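Local coordinates for AT-rich interactive domain-containing protein 4 (Arabidopsis thaliana, PDB 6LQF), which probably regulates transcription in the nucleus, where its ARID domain and PHD finger, the part studied here, bind DNA and a methylated histone H3 tail, at residues C16-I21 with L120-A125; S25-L30 with G49-F54; G77-G82 with H114-L119; L30-Q35 with Y124-V129. One frame throughout, in Å; residues are numbered along the deposited sequence.

Interaction 1. Residues C16-I21 with L120-A125; sequences CGRAHI and LEYEYA. With ZN (zinc ion), chain E.
R18 reaches Y122 with one nitrogen. NH1 of R18 gives a hydrogen bond to OH of Y122, 2.9 Å long and nearly straight at 161°. The oxygen lies in the guanidinium plane. Guanidinium and ring are nearly coplanar, 26° apart, and meet at their edges. Bends at chi2 and chi3 fold the arginine back on its own loop. There the guanidinium turns its NE/NH2 side to the carbonyl O of A19. NE of R18 lies 2.8 Å from O of A19. NH2 of R18 lies 2.9 Å from O of A19. NH2 also makes a salt bridge to D128, and CD1 of I21 lies above one guanidinium face, toward its rim. The head group is thus held against rotation. Close by, SG of C16 binds zinc at 2.2 Å. H14, D32 and H126 complete the metal site. The other side of the loop is loose: G17 and H20 are exposed and do not touch the helix, and the joint surface is only 87 Å². OH of Y122 also bonds D32, a zinc ligand. Y122 is thus second shell to zinc, with the R18 guanidinium behind it; that positive charge would probably polarise the hydroxyl and may ease the negative charge around D32 and D128.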
loop_
_atom_site.group_PDB
_atom_site.type_symbol
_atom_site.label_atom_id
_atom_site.label_comp_id
_atom_site.label_asym_id
_atom_site.label_seq_id
_atom_site.Cartn_x
_atom_site.Cartn_y
_atom_site.Cartn_z
ATOM N N CYS A 16 -15.346 -13.666 7.810
ATOM C CA CYS A 16 -14.907 -13.926 6.434
ATOM C C CYS A 16 -13.935 -15.101 6.216
ATOM O O CYS A 16 -14.162 -15.898 5.324
ATOM C CB CYS A 16 -14.326 -12.628 5.815
ATOM S SG CYS A 16 -12.637 -12.013 6.213
ATOM N N GLY A 17 -12.864 -15.222 6.984
ATOM C CA GLY A 17 -11.866 -16.252 6.694
ATOM C C GLY A 17 -11.134 -16.102 5.358
ATOM O O GLY A 17 -10.636 -17.078 4.795
ATOM N N ARG A 18 -11.071 -14.874 4.854
ATOM C CA ARG A 18 -10.353 -14.547 3.630
ATOM C C ARG A 18 -8.901 -14.957 3.769
ATOM O O ARG A 18 -8.328 -14.858 4.874
ATOM C CB ARG A 18 -10.445 -13.044 3.366
ATOM C CG ARG A 18 -10.122 -12.582 1.939
ATOM C CD ARG A 18 -9.456 -11.241 1.953
ATOM N NE ARG A 18 -8.143 -11.372 2.590
ATOM C CZ ARG A 18 -7.538 -10.424 3.298
ATOM N NH1 ARG A 18 -8.125 -9.245 3.498
ATOM N NH2 ARG A 18 -6.318 -10.685 3.819
ATOM N N ALA A 19 -8.302 -15.397 2.664
ATOM C CA ALA A 19 -6.885 -15.749 2.635
ATOM C C ALA A 19 -5.994 -14.610 3.145
ATOM O O ALA A 19 -6.317 -13.443 2.947
ATOM C CB ALA A 19 -6.463 -16.121 1.217
ATOM N N HIS A 20 -4.862 -14.954 3.766
ATOM C CA HIS A 20 -3.875 -13.958 4.154
ATOM C C HIS A 20 -3.427 -13.125 2.960
ATOM O O HIS A 20 -3.316 -13.607 1.855
ATOM C CB HIS A 20 -2.666 -14.634 4.805
ATOM C CG HIS A 20 -2.969 -15.274 6.120
ATOM N ND1 HIS A 20 -2.009 -15.477 7.087
ATOM C CD2 HIS A 20 -4.121 -15.775 6.623
ATOM C CE1 HIS A 20 -2.558 -16.068 8.132
ATOM N NE2 HIS A 20 -3.840 -16.257 7.879
ATOM N N ILE A 21 -3.095 -11.871 3.212
ATOM C CA ILE A 21 -2.912 -10.908 2.121
ATOM C C ILE A 21 -1.719 -11.242 1.231
ATOM O O ILE A 21 -1.726 -10.865 0.063
ATOM C CB ILE A 21 -2.797 -9.436 2.678
ATOM C CG1 ILE A 21 -3.049 -8.389 1.577
ATOM C CG2 ILE A 21 -1.461 -9.254 3.415
ATOM C CD1 ILE A 21 -4.421 -8.499 0.935
ATOM N N LEU A 120 -10.785 2.058 4.044
ATOM C CA LEU A 120 -10.280 2.355 5.383
ATOM C C LEU A 120 -10.947 1.527 6.491
ATOM O O LEU A 120 -10.278 0.912 7.349
ATOM C CB LEU A 120 -10.445 3.835 5.644
ATOM C CG LEU A 120 -9.857 4.246 6.969
ATOM C CD1 LEU A 120 -8.383 3.880 7.134
ATOM C CD2 LEU A 120 -10.018 5.761 7.035
ATOM N N GLU A 121 -12.287 1.468 6.459
ATOM C CA GLU A 121 -12.981 0.613 7.413
ATOM C C GLU A 121 -12.597 -0.845 7.241
ATOM O O GLU A 121 -12.414 -1.578 8.199
ATOM C CB GLU A 121 -14.500 0.774 7.254
ATOM C CG GLU A 121 -14.913 2.190 7.618
ATOM C CD GLU A 121 -16.407 2.448 7.477
ATOM O OE1 GLU A 121 -17.142 1.602 6.895
ATOM O OE2 GLU A 121 -16.828 3.510 7.991
ATOM N N TYR A 122 -12.462 -1.239 5.978
ATOM C CA TYR A 122 -11.995 -2.616 5.697
ATOM C C TYR A 122 -10.643 -2.894 6.318
ATOM O O TYR A 122 -10.436 -3.941 6.933
ATOM C CB TYR A 122 -11.961 -2.854 4.191
ATOM C CG TYR A 122 -11.625 -4.290 3.792
ATOM C CD1 TYR A 122 -10.277 -4.710 3.659
ATOM C CD2 TYR A 122 -12.646 -5.198 3.517
ATOM C CE1 TYR A 122 -9.971 -5.986 3.330
ATOM C CE2 TYR A 122 -12.359 -6.508 3.148
ATOM C CZ TYR A 122 -11.032 -6.883 3.071
ATOM O OH TYR A 122 -10.726 -8.176 2.730
ATOM N N GLU A 123 -9.725 -1.941 6.172
ATOM C CA GLU A 123 -8.375 -2.115 6.764
ATOM C C GLU A 123 -8.478 -2.348 8.279
ATOM O O GLU A 123 -7.848 -3.269 8.807
ATOM C CB GLU A 123 -7.510 -0.885 6.497
ATOM C CG GLU A 123 -6.096 -1.007 7.132
ATOM C CD GLU A 123 -5.392 0.379 7.248
ATOM O OE1 GLU A 123 -5.245 1.097 6.231
ATOM O OE2 GLU A 123 -4.987 0.758 8.362
ATOM N N TYR A 124 -9.281 -1.514 8.953
ATOM C CA TYR A 124 -9.411 -1.662 10.406
ATOM C C TYR A 124 -10.018 -3.037 10.793
ATOM O O TYR A 124 -9.721 -3.598 11.850
ATOM C CB TYR A 124 -10.283 -0.557 10.984
ATOM C CG TYR A 124 -9.776 0.882 10.836
ATOM C CD1 TYR A 124 -8.440 1.175 10.606
ATOM C CD2 TYR A 124 -10.684 1.944 10.863
ATOM C CE1 TYR A 124 -8.006 2.519 10.487
ATOM C CE2 TYR A 124 -10.272 3.256 10.735
ATOM C CZ TYR A 124 -8.945 3.547 10.540
ATOM O OH TYR A 124 -8.618 4.893 10.412
ATOM N N ALA A 125 -10.900 -3.562 9.940
ATOM C CA ALA A 125 -11.545 -4.847 10.264
ATOM C C ALA A 125 -10.765 -6.087 9.833
ATOM O O ALA A 125 -11.262 -7.211 9.970
ATOM C CB ALA A 125 -12.931 -4.908 9.642
HETATM ZN ZN ZN E . -13.038 -10.019 5.378
#

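Interaction 2. Residues S25-L30 with G49-F54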
loop_
_atom_site.group_PDB
_atom_site.type_symbol
_atom_site.label_atom_id
_atom_site.label_comp_id
_atom_site.label_asym_id
_atom_site.label_seq_id
_atom_site.Cartn_x
_atom_site.Cartn_y
_atom_site.Cartn_z
ATOM N N SER A 25 -5.926 -13.918 -3.753
ATOM C CA SER A 25 -6.115 -13.495 -5.128
ATOM C C SER A 25 -6.949 -12.229 -5.158
ATOM O O SER A 25 -7.643 -11.899 -4.192
ATOM C CB SER A 25 -6.800 -14.574 -5.960
ATOM O OG SER A 25 -8.168 -14.715 -5.573
ATOM N N GLU A 26 -6.818 -11.524 -6.274
ATOM C CA GLU A 26 -7.583 -10.331 -6.482
ATOM C C GLU A 26 -9.073 -10.598 -6.413
ATOM O O GLU A 26 -9.802 -9.822 -5.796
ATOM C CB GLU A 26 -7.217 -9.665 -7.816
ATOM C CG GLU A 26 -8.079 -8.436 -8.042
ATOM C CD GLU A 26 -7.661 -7.599 -9.227
ATOM O OE1 GLU A 26 -8.385 -6.634 -9.587
ATOM O OE2 GLU A 26 -6.607 -7.900 -9.806
ATOM N N GLU A 27 -9.541 -11.690 -6.995
ATOM C CA GLU A 27 -10.989 -11.916 -6.992
ATOM C C GLU A 27 -11.498 -12.208 -5.573
ATOM O O GLU A 27 -12.542 -11.660 -5.143
ATOM C CB GLU A 27 -11.346 -13.030 -7.955
ATOM C CG GLU A 27 -12.767 -13.504 -7.777
ATOM C CD GLU A 27 -13.393 -13.875 -9.094
ATOM O OE1 GLU A 27 -14.541 -14.375 -9.033
ATOM O OE2 GLU A 27 -12.740 -13.669 -10.163
ATOM N N GLU A 28 -10.796 -13.053 -4.826
ATOM C CA GLU A 28 -11.184 -13.321 -3.455
ATOM C C GLU A 28 -11.171 -12.045 -2.608
ATOM O O GLU A 28 -12.088 -11.812 -1.824
ATOM C CB GLU A 28 -10.250 -14.349 -2.827
ATOM C CG GLU A 28 -10.678 -14.692 -1.418
ATOM C CD GLU A 28 -9.871 -15.818 -0.776
ATOM O OE1 GLU A 28 -9.141 -16.546 -1.491
ATOM O OE2 GLU A 28 -10.002 -15.978 0.454
ATOM N N PHE A 29 -10.144 -11.205 -2.780
ATOM C CA PHE A 29 -10.106 -9.933 -2.069
ATOM C C PHE A 29 -11.307 -9.047 -2.409
ATOM O O PHE A 29 -11.982 -8.555 -1.493
ATOM C CB PHE A 29 -8.786 -9.206 -2.393
ATOM C CG PHE A 29 -8.739 -7.842 -1.852
ATOM C CD1 PHE A 29 -8.407 -7.637 -0.508
ATOM C CD2 PHE A 29 -9.005 -6.745 -2.656
ATOM C CE1 PHE A 29 -8.401 -6.319 0.040
ATOM C CE2 PHE A 29 -8.960 -5.421 -2.091
ATOM C CZ PHE A 29 -8.657 -5.244 -0.765
ATOM N N LEU A 30 -11.543 -8.822 -3.701
ATOM C CA LEU A 30 -12.588 -7.887 -4.086
ATOM C C LEU A 30 -13.968 -8.376 -3.647
ATOM O O LEU A 30 -14.804 -7.573 -3.215
ATOM C CB LEU A 30 -12.573 -7.654 -5.596
ATOM C CG LEU A 30 -11.357 -6.845 -6.085
ATOM C CD1 LEU A 30 -11.327 -6.827 -7.625
ATOM C CD2 LEU A 30 -11.348 -5.389 -5.518
ATOM N N GLY A 49 -24.719 -5.936 -10.836
ATOM C CA GLY A 49 -23.875 -6.597 -11.843
ATOM C C GLY A 49 -22.671 -7.303 -11.281
ATOM O O GLY A 49 -21.780 -7.760 -12.028
ATOM N N GLY A 50 -22.609 -7.373 -9.959
ATOM C CA GLY A 50 -21.592 -8.153 -9.286
ATOM C C GLY A 50 -20.178 -7.634 -9.451
ATOM O O GLY A 50 -19.926 -6.445 -9.726
ATOM N N LEU A 51 -19.246 -8.575 -9.319
ATOM C CA LEU A 51 -17.844 -8.232 -9.227
ATOM C C LEU A 51 -17.346 -7.540 -10.510
ATOM O O LEU A 51 -16.546 -6.628 -10.457
ATOM C CB LEU A 51 -17.052 -9.487 -8.938
ATOM C CG LEU A 51 -15.572 -9.314 -9.136
ATOM C CD1 LEU A 51 -15.107 -8.461 -8.002
ATOM C CD2 LEU A 51 -14.944 -10.676 -9.063
ATOM N N ALA A 52 -17.881 -7.906 -11.657
ATOM C CA ALA A 52 -17.465 -7.295 -12.920
ATOM C C ALA A 52 -17.628 -5.785 -12.991
ATOM O O ALA A 52 -16.851 -5.112 -13.707
ATOM C CB ALA A 52 -18.245 -7.959 -14.090
ATOM N N GLU A 53 -18.623 -5.262 -12.253
ATOM C CA GLU A 53 -18.931 -3.831 -12.205
ATOM C C GLU A 53 -18.369 -3.053 -10.983
ATOM O O GLU A 53 -18.693 -1.866 -10.800
ATOM C CB GLU A 53 -20.442 -3.625 -12.204
ATOM C CG GLU A 53 -21.182 -4.390 -13.316
ATOM C CD GLU A 53 -21.051 -3.740 -14.697
ATOM O OE1 GLU A 53 -21.422 -4.397 -15.696
ATOM O OE2 GLU A 53 -20.587 -2.583 -14.788
ATOM N N PHE A 54 -17.598 -3.727 -10.134
ATOM C CA PHE A 54 -17.098 -3.121 -8.879
ATOM C C PHE A 54 -15.623 -2.799 -8.988
ATOM O O PHE A 54 -14.851 -3.686 -9.413
ATOM C CB PHE A 54 -17.325 -4.085 -7.726
ATOM C CG PHE A 54 -16.752 -3.606 -6.435
ATOM C CD1 PHE A 54 -17.411 -2.669 -5.684
ATOM C CD2 PHE A 54 -15.551 -4.089 -5.998
ATOM C CE1 PHE A 54 -16.881 -2.193 -4.502
ATOM C CE2 PHE A 54 -14.977 -3.637 -4.821
ATOM C CZ PHE A 54 -15.682 -2.647 -4.054
#
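L30 carries CG opposite its carbonyl carbon (chi1 -70°), while L51 carries CG opposite its backbone N (chi1 167°). Both leucines leave their backbones heading for the other segment, and their side chains cross at about a right angle. CD1 of L51 settles against CB of L30 at 3.6 Å. The other branch of L51 turns to E27. Its CD2 packs on CD of E27, also at 3.6 Å, after the glutamate chain has bent at chi2. E27 uses its aliphatic part and carboxyl carbon here, and OE1 forms a salt bridge with R31, one turn further along the same helix. The third pair is looser. CD2 of L30 comes to the ring edge of F54, 4.1 Å from CE2 of F54. No hydrogen bond crosses the contact; it rests on van der Waals packing, apolar at L30 and against a carboxylate at E27. Each segment is braced locally. The side chain of S25 is the N-cap of helix 26-39, its OG accepting from N of E28 at 3.2 Å. The short 3-10 turn 51-53 is closed by bonds from E53 N to G50 O and from F54 N to L51 O. F54 continues inward onto V33, M34, L37 and L66. The contact thus seats the loop after helix 26-39 back onto that helix, within the mainly helical ARID fold, a member of the helix-turn-helix clan.

Interaction 3. Residues G77-G82 with H114-L119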
loop_
_atom_site.group_PDB
_atom_site.type_symbol
_atom_site.label_atom_id
_atom_site.label_comp_id
_atom_site.label_asym_id
_atom_site.label_seq_id
_atom_site.Cartn_x
_atom_site.Cartn_y
_atom_site.Cartn_z
ATOM N N GLY A 77 2.203 0.030 6.510
ATOM C CA GLY A 77 1.742 0.369 7.835
ATOM C C GLY A 77 0.340 0.914 7.890
ATOM O O GLY A 77 -0.116 1.257 8.977
ATOM N N GLY A 78 -0.362 0.986 6.756
ATOM C CA GLY A 78 -1.772 1.400 6.780
ATOM C C GLY A 78 -1.974 2.883 6.530
ATOM O O GLY A 78 -1.005 3.656 6.436
ATOM N N PHE A 79 -3.245 3.279 6.415
ATOM C CA PHE A 79 -3.604 4.626 6.003
ATOM C C PHE A 79 -3.100 5.732 6.916
ATOM O O PHE A 79 -2.792 6.817 6.440
ATOM C CB PHE A 79 -5.142 4.716 5.889
ATOM C CG PHE A 79 -5.629 6.005 5.275
ATOM C CD1 PHE A 79 -5.452 6.233 3.891
ATOM C CD2 PHE A 79 -6.252 6.971 6.049
ATOM C CE1 PHE A 79 -5.921 7.417 3.324
ATOM C CE2 PHE A 79 -6.697 8.173 5.478
ATOM C CZ PHE A 79 -6.544 8.365 4.095
ATOM N N HIS A 80 -2.980 5.384 8.180
ATOM C CA HIS A 80 -2.534 6.336 9.210
ATOM C C HIS A 80 -1.113 6.860 8.960
ATOM O O HIS A 80 -0.731 7.900 9.498
ATOM C CB HIS A 80 -2.608 5.680 10.602
ATOM C CG HIS A 80 -2.181 6.578 11.729
ATOM N ND1 HIS A 80 -2.869 7.727 12.074
ATOM C CD2 HIS A 80 -1.136 6.493 12.594
ATOM C CE1 HIS A 80 -2.270 8.305 13.102
ATOM N NE2 HIS A 80 -1.215 7.578 13.436
ATOM N N VAL A 81 -0.320 6.134 8.174
ATOM C CA VAL A 81 0.996 6.638 7.847
ATOM C C VAL A 81 0.870 7.903 6.985
ATOM O O VAL A 81 1.792 8.712 6.926
ATOM C CB VAL A 81 1.814 5.524 7.173
ATOM C CG1 VAL A 81 3.187 5.984 6.653
ATOM C CG2 VAL A 81 1.991 4.343 8.162
ATOM N N GLY A 82 -0.262 8.090 6.305
ATOM C CA GLY A 82 -0.530 9.364 5.702
ATOM C C GLY A 82 0.414 9.762 4.618
ATOM O O GLY A 82 0.695 8.935 3.719
ATOM N N HIS A 114 -10.112 7.866 -2.329
ATOM C CA HIS A 114 -10.691 6.569 -2.690
ATOM C C HIS A 114 -10.411 5.546 -1.593
ATOM O O HIS A 114 -11.247 4.660 -1.356
ATOM C CB HIS A 114 -10.102 6.032 -3.989
ATOM C CG HIS A 114 -10.559 6.741 -5.237
ATOM N ND1 HIS A 114 -11.879 7.027 -5.491
ATOM C CD2 HIS A 114 -9.865 7.131 -6.340
ATOM C CE1 HIS A 114 -11.983 7.589 -6.683
ATOM N NE2 HIS A 114 -10.777 7.663 -7.222
ATOM N N TYR A 115 -9.229 5.653 -0.931
ATOM C CA TYR A 115 -8.943 4.697 0.109
ATOM C C TYR A 115 -9.924 4.910 1.261
ATOM O O TYR A 115 -10.492 3.949 1.797
ATOM C CB TYR A 115 -7.497 4.860 0.602
ATOM C CG TYR A 115 -7.014 3.686 1.423
ATOM C CD1 TYR A 115 -7.334 3.556 2.793
ATOM C CD2 TYR A 115 -6.227 2.713 0.852
ATOM C CE1 TYR A 115 -6.877 2.485 3.546
ATOM C CE2 TYR A 115 -5.776 1.668 1.598
ATOM C CZ TYR A 115 -6.096 1.552 2.929
ATOM O OH TYR A 115 -5.626 0.464 3.640
ATOM N N GLU A 116 -10.135 6.171 1.637
ATOM C CA GLU A 116 -11.146 6.473 2.645
ATOM C C GLU A 116 -12.533 5.924 2.292
ATOM O O GLU A 116 -13.227 5.384 3.156
ATOM C CB GLU A 116 -11.248 7.982 2.835
ATOM C CG GLU A 116 -10.063 8.496 3.618
ATOM C CD GLU A 116 -10.049 10.003 3.767
ATOM O OE1 GLU A 116 -10.687 10.704 2.944
ATOM O OE2 GLU A 116 -9.388 10.485 4.707
ATOM N N THR A 117 -12.959 6.057 1.039
ATOM C CA THR A 117 -14.289 5.573 0.617
ATOM C C THR A 117 -14.400 4.050 0.682
ATOM O O THR A 117 -15.385 3.501 1.220
ATOM C CB THR A 117 -14.537 6.075 -0.820
ATOM O OG1 THR A 117 -14.497 7.516 -0.802
ATOM C CG2 THR A 117 -15.913 5.594 -1.398
ATOM N N TYR A 118 -13.428 3.331 0.082
ATOM C CA TYR A 118 -13.611 1.914 -0.149
ATOM C C TYR A 118 -12.909 1.019 0.849
ATOM O O TYR A 118 -13.322 -0.138 1.066
ATOM C CB TYR A 118 -13.120 1.533 -1.560
ATOM C CG TYR A 118 -13.992 2.042 -2.668
ATOM C CD1 TYR A 118 -15.164 1.359 -3.009
ATOM C CD2 TYR A 118 -13.650 3.198 -3.380
ATOM C CE1 TYR A 118 -15.984 1.820 -4.026
ATOM C CE2 TYR A 118 -14.457 3.668 -4.431
ATOM C CZ TYR A 118 -15.637 2.970 -4.722
ATOM O OH TYR A 118 -16.441 3.404 -5.759
ATOM N N LEU A 119 -11.781 1.517 1.436
ATOM C CA LEU A 119 -10.837 0.579 2.061
ATOM C C LEU A 119 -10.490 0.867 3.512
ATOM O O LEU A 119 -9.980 -0.032 4.194
ATOM C CB LEU A 119 -9.527 0.548 1.236
ATOM C CG LEU A 119 -9.653 -0.008 -0.188
ATOM C CD1 LEU A 119 -8.300 0.194 -0.966
ATOM C CD2 LEU A 119 -10.023 -1.469 -0.072
#
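F79 and Y115 have almost parallel rings, 8° apart, yet they hardly overlap. The rings have slid past each other, and their centroids are 5.2 Å apart. The contact therefore runs along the near parts of the rings: CD1 of F79 lies 3.5 Å from CD1 of Y115. CB of F79 adds to it, at 3.7 Å from CE1 of Y115. With CG opposite the backbone N in F79 (chi1 -172°) and in Y115 (chi1 -165°), each ring extends toward the other segment, and the side chains run in opposite senses. E116 closes the far end of the phenylalanine. Its extended chain crosses F79 at about a right angle, with CG of E116 3.6 Å from CZ of F79. The carboxylate oxygen OE2 comes equally near that carbon. E116 is exposed, whereas Y115 is buried and has CB of L119 over the centre of one ring face. The polar end of Y115 is met by E123, whose OE1 also bonds the backbone N of F79, so one carboxylate oxygen holds both aromatic residues. The loop before F79 turns on glycines; G77 is the C-prime residue of a Schellman motif that ends helix 66-74. Y115 packs on that helix through Y70, V73 and V74. Both aromatics also touch L120, so the pair sits where helices 66-74, 107-118 and 120-124 of the ARID domain come together.

Interaction 4. Residues L30-Q35 with Y124-V129; sequences LRDVMQ and YAHDDV. With ZN (zinc ion), chain E.
OD2 of D32 binds zinc at 2.1 Å, beside the metal bond of H126 NE2 at 2.0 Å. The same carboxylate oxygen is also hydrogen-bonded by the hydroxyl of Y122, so two partners grip it. The second oxygen, OD1 of D32, stays 3.0 Å from zinc, and the carboxylate binds essentially through one atom. The two side chains reach in from opposite sides of the contact and meet at zinc, carboxylate and imidazole planes 87° apart. OD2 of D32 and NE2 of H126 are 3.2 Å apart. This is no hydrogen bond; the two atoms are neighbours because both are zinc ligands. With H14 and C16 they make a four-residue site of two histidines, one cysteine and one aspartate, distinct from the two zinc sites of the PHD finger. It ties helix 26-39 of the ARID domain to the loop after helix 120-124. D32 has CG opposite its backbone N (chi1 -163°), which swings the carboxylate off the helix toward the metal. On the other side, ND1 of H126 is hydrogen-bonded to the backbone O of Y122, which helps fix the ring rotation and is consistent with NE2 being the nitrogen that binds zinc. Both ligands are buried, and Y70 touches H126.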
loop_
_atom_site.group_PDB
_atom_site.type_symbol
_atom_site.label_atom_id
_atom_site.label_comp_id
_atom_site.label_asym_id
_atom_site.label_seq_id
_atom_site.Cartn_x
_atom_site.Cartn_y
_atom_site.Cartn_z
ATOM N N LEU A 30 -11.543 -8.822 -3.701
ATOM C CA LEU A 30 -12.588 -7.887 -4.086
ATOM C C LEU A 30 -13.968 -8.376 -3.647
ATOM O O LEU A 30 -14.804 -7.573 -3.215
ATOM C CB LEU A 30 -12.573 -7.654 -5.596
ATOM C CG LEU A 30 -11.357 -6.845 -6.085
ATOM C CD1 LEU A 30 -11.327 -6.827 -7.625
ATOM C CD2 LEU A 30 -11.348 -5.389 -5.518
ATOM N N ARG A 31 -14.201 -9.680 -3.706
ATOM C CA ARG A 31 -15.486 -10.194 -3.239
ATOM C C ARG A 31 -15.625 -9.986 -1.745
ATOM O O ARG A 31 -16.726 -9.644 -1.271
ATOM C CB ARG A 31 -15.636 -11.671 -3.646
ATOM C CG ARG A 31 -15.798 -11.821 -5.154
ATOM C CD ARG A 31 -16.162 -13.257 -5.484
ATOM N NE ARG A 31 -16.270 -13.444 -6.923
ATOM C CZ ARG A 31 -17.378 -13.176 -7.626
ATOM N NH1 ARG A 31 -18.445 -12.676 -7.016
ATOM N NH2 ARG A 31 -17.395 -13.351 -8.945
ATOM N N ASP A 32 -14.520 -10.113 -1.004
ATOM C CA ASP A 32 -14.605 -9.863 0.439
ATOM C C ASP A 32 -14.836 -8.366 0.723
ATOM O O ASP A 32 -15.593 -8.017 1.662
ATOM C CB ASP A 32 -13.333 -10.359 1.164
ATOM C CG ASP A 32 -13.540 -10.502 2.607
ATOM O OD1 ASP A 32 -14.447 -11.210 3.072
ATOM O OD2 ASP A 32 -12.756 -9.863 3.328
ATOM N N VAL A 33 -14.234 -7.486 -0.066
ATOM C CA VAL A 33 -14.496 -6.041 0.108
ATOM C C VAL A 33 -15.963 -5.717 -0.161
ATOM O O VAL A 33 -16.582 -4.960 0.625
ATOM C CB VAL A 33 -13.594 -5.150 -0.788
ATOM C CG1 VAL A 33 -13.983 -3.703 -0.678
ATOM C CG2 VAL A 33 -12.128 -5.284 -0.351
ATOM N N MET A 34 -16.537 -6.312 -1.241
ATOM C CA MET A 34 -17.941 -6.042 -1.553
ATOM C C MET A 34 -18.828 -6.512 -0.400
ATOM O O MET A 34 -19.735 -5.775 0.017
ATOM C CB MET A 34 -18.313 -6.715 -2.864
ATOM C CG MET A 34 -17.578 -6.161 -4.032
ATOM S SD MET A 34 -17.901 -7.237 -5.485
ATOM C CE MET A 34 -19.615 -6.988 -5.710
ATOM N N GLN A 35 -18.547 -7.702 0.136
ATOM C CA GLN A 35 -19.405 -8.238 1.202
ATOM C C GLN A 35 -19.317 -7.354 2.449
ATOM O O GLN A 35 -20.319 -7.056 3.116
ATOM C CB GLN A 35 -19.017 -9.669 1.533
ATOM C CG GLN A 35 -19.936 -10.310 2.570
ATOM C CD GLN A 35 -19.280 -11.469 3.287
ATOM O OE1 GLN A 35 -18.753 -12.389 2.660
ATOM N NE2 GLN A 35 -19.296 -11.426 4.609
ATOM N N TYR A 124 -9.281 -1.514 8.953
ATOM C CA TYR A 124 -9.411 -1.662 10.406
ATOM C C TYR A 124 -10.018 -3.037 10.793
ATOM O O TYR A 124 -9.721 -3.598 11.850
ATOM C CB TYR A 124 -10.283 -0.557 10.984
ATOM C CG TYR A 124 -9.776 0.882 10.836
ATOM C CD1 TYR A 124 -8.440 1.175 10.606
ATOM C CD2 TYR A 124 -10.684 1.944 10.863
ATOM C CE1 TYR A 124 -8.006 2.519 10.487
ATOM C CE2 TYR A 124 -10.272 3.256 10.735
ATOM C CZ TYR A 124 -8.945 3.547 10.540
ATOM O OH TYR A 124 -8.618 4.893 10.412
ATOM N N ALA A 125 -10.900 -3.562 9.940
ATOM C CA ALA A 125 -11.545 -4.847 10.264
ATOM C C ALA A 125 -10.765 -6.087 9.833
ATOM O O ALA A 125 -11.262 -7.211 9.970
ATOM C CB ALA A 125 -12.931 -4.908 9.642
ATOM N N HIS A 126 -9.558 -5.906 9.302
ATOM C CA HIS A 126 -8.740 -7.056 8.895
ATOM C C HIS A 126 -7.361 -6.971 9.531
ATOM O O HIS A 126 -7.107 -6.035 10.300
ATOM C CB HIS A 126 -8.676 -7.152 7.373
ATOM C CG HIS A 126 -9.983 -7.541 6.781
ATOM N ND1 HIS A 126 -11.011 -6.632 6.603
ATOM C CD2 HIS A 126 -10.473 -8.752 6.415
ATOM C CE1 HIS A 126 -12.073 -7.269 6.131
ATOM N NE2 HIS A 126 -11.778 -8.552 6.023
ATOM N N ASP A 127 -6.523 -7.969 9.277
ATOM C CA ASP A 127 -5.209 -8.028 9.943
ATOM C C ASP A 127 -4.121 -8.090 8.909
ATOM O O ASP A 127 -3.228 -8.948 8.964
ATOM C CB ASP A 127 -5.146 -9.224 10.879
ATOM C CG ASP A 127 -6.155 -9.120 11.995
ATOM O OD1 ASP A 127 -6.126 -8.107 12.736
ATOM O OD2 ASP A 127 -7.000 -10.038 12.101
ATOM N N ASP A 128 -4.168 -7.150 7.979
ATOM C CA ASP A 128 -3.283 -7.157 6.847
ATOM C C ASP A 128 -2.142 -6.159 6.935
ATOM O O ASP A 128 -1.290 -6.131 6.031
ATOM C CB ASP A 128 -4.078 -6.861 5.588
ATOM C CG ASP A 128 -5.227 -7.830 5.393
ATOM O OD1 ASP A 128 -5.047 -9.038 5.667
ATOM O OD2 ASP A 128 -6.274 -7.388 4.919
ATOM N N VAL A 129 -2.140 -5.317 7.961
ATOM C CA VAL A 129 -1.135 -4.224 8.019
ATOM C C VAL A 129 0.211 -4.694 8.539
ATOM O O VAL A 129 0.254 -5.397 9.560
ATOM C CB VAL A 129 -1.651 -3.061 8.893
ATOM C CG1 VAL A 129 -0.557 -2.016 9.121
ATOM C CG2 VAL A 129 -2.874 -2.450 8.195
HETATM ZN ZN ZN E . -13.038 -10.019 5.378
#

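In the fold
Interactions 1 and 4 lie about 3 Å apart, centre to centre, and are two sides of one zinc site. Interaction 4 supplies two metal ligands from buried residues; interaction 1 supplies one ligand and a polar second shell that reaches the surface. Interactions 2 and 4 share L30 and helix 26-39, but their chemistry differs: one packs side chains on a loop, the other turns to the metal. Interaction 3 is largely aromatic, with one glutamate at its rim, and partly buried, nearer the chain's centre and the bound DNA. E123 joins it to interaction 1 through Y115 and F79. F29 lies on Y122 and L119, linking 2 with 1 and 3.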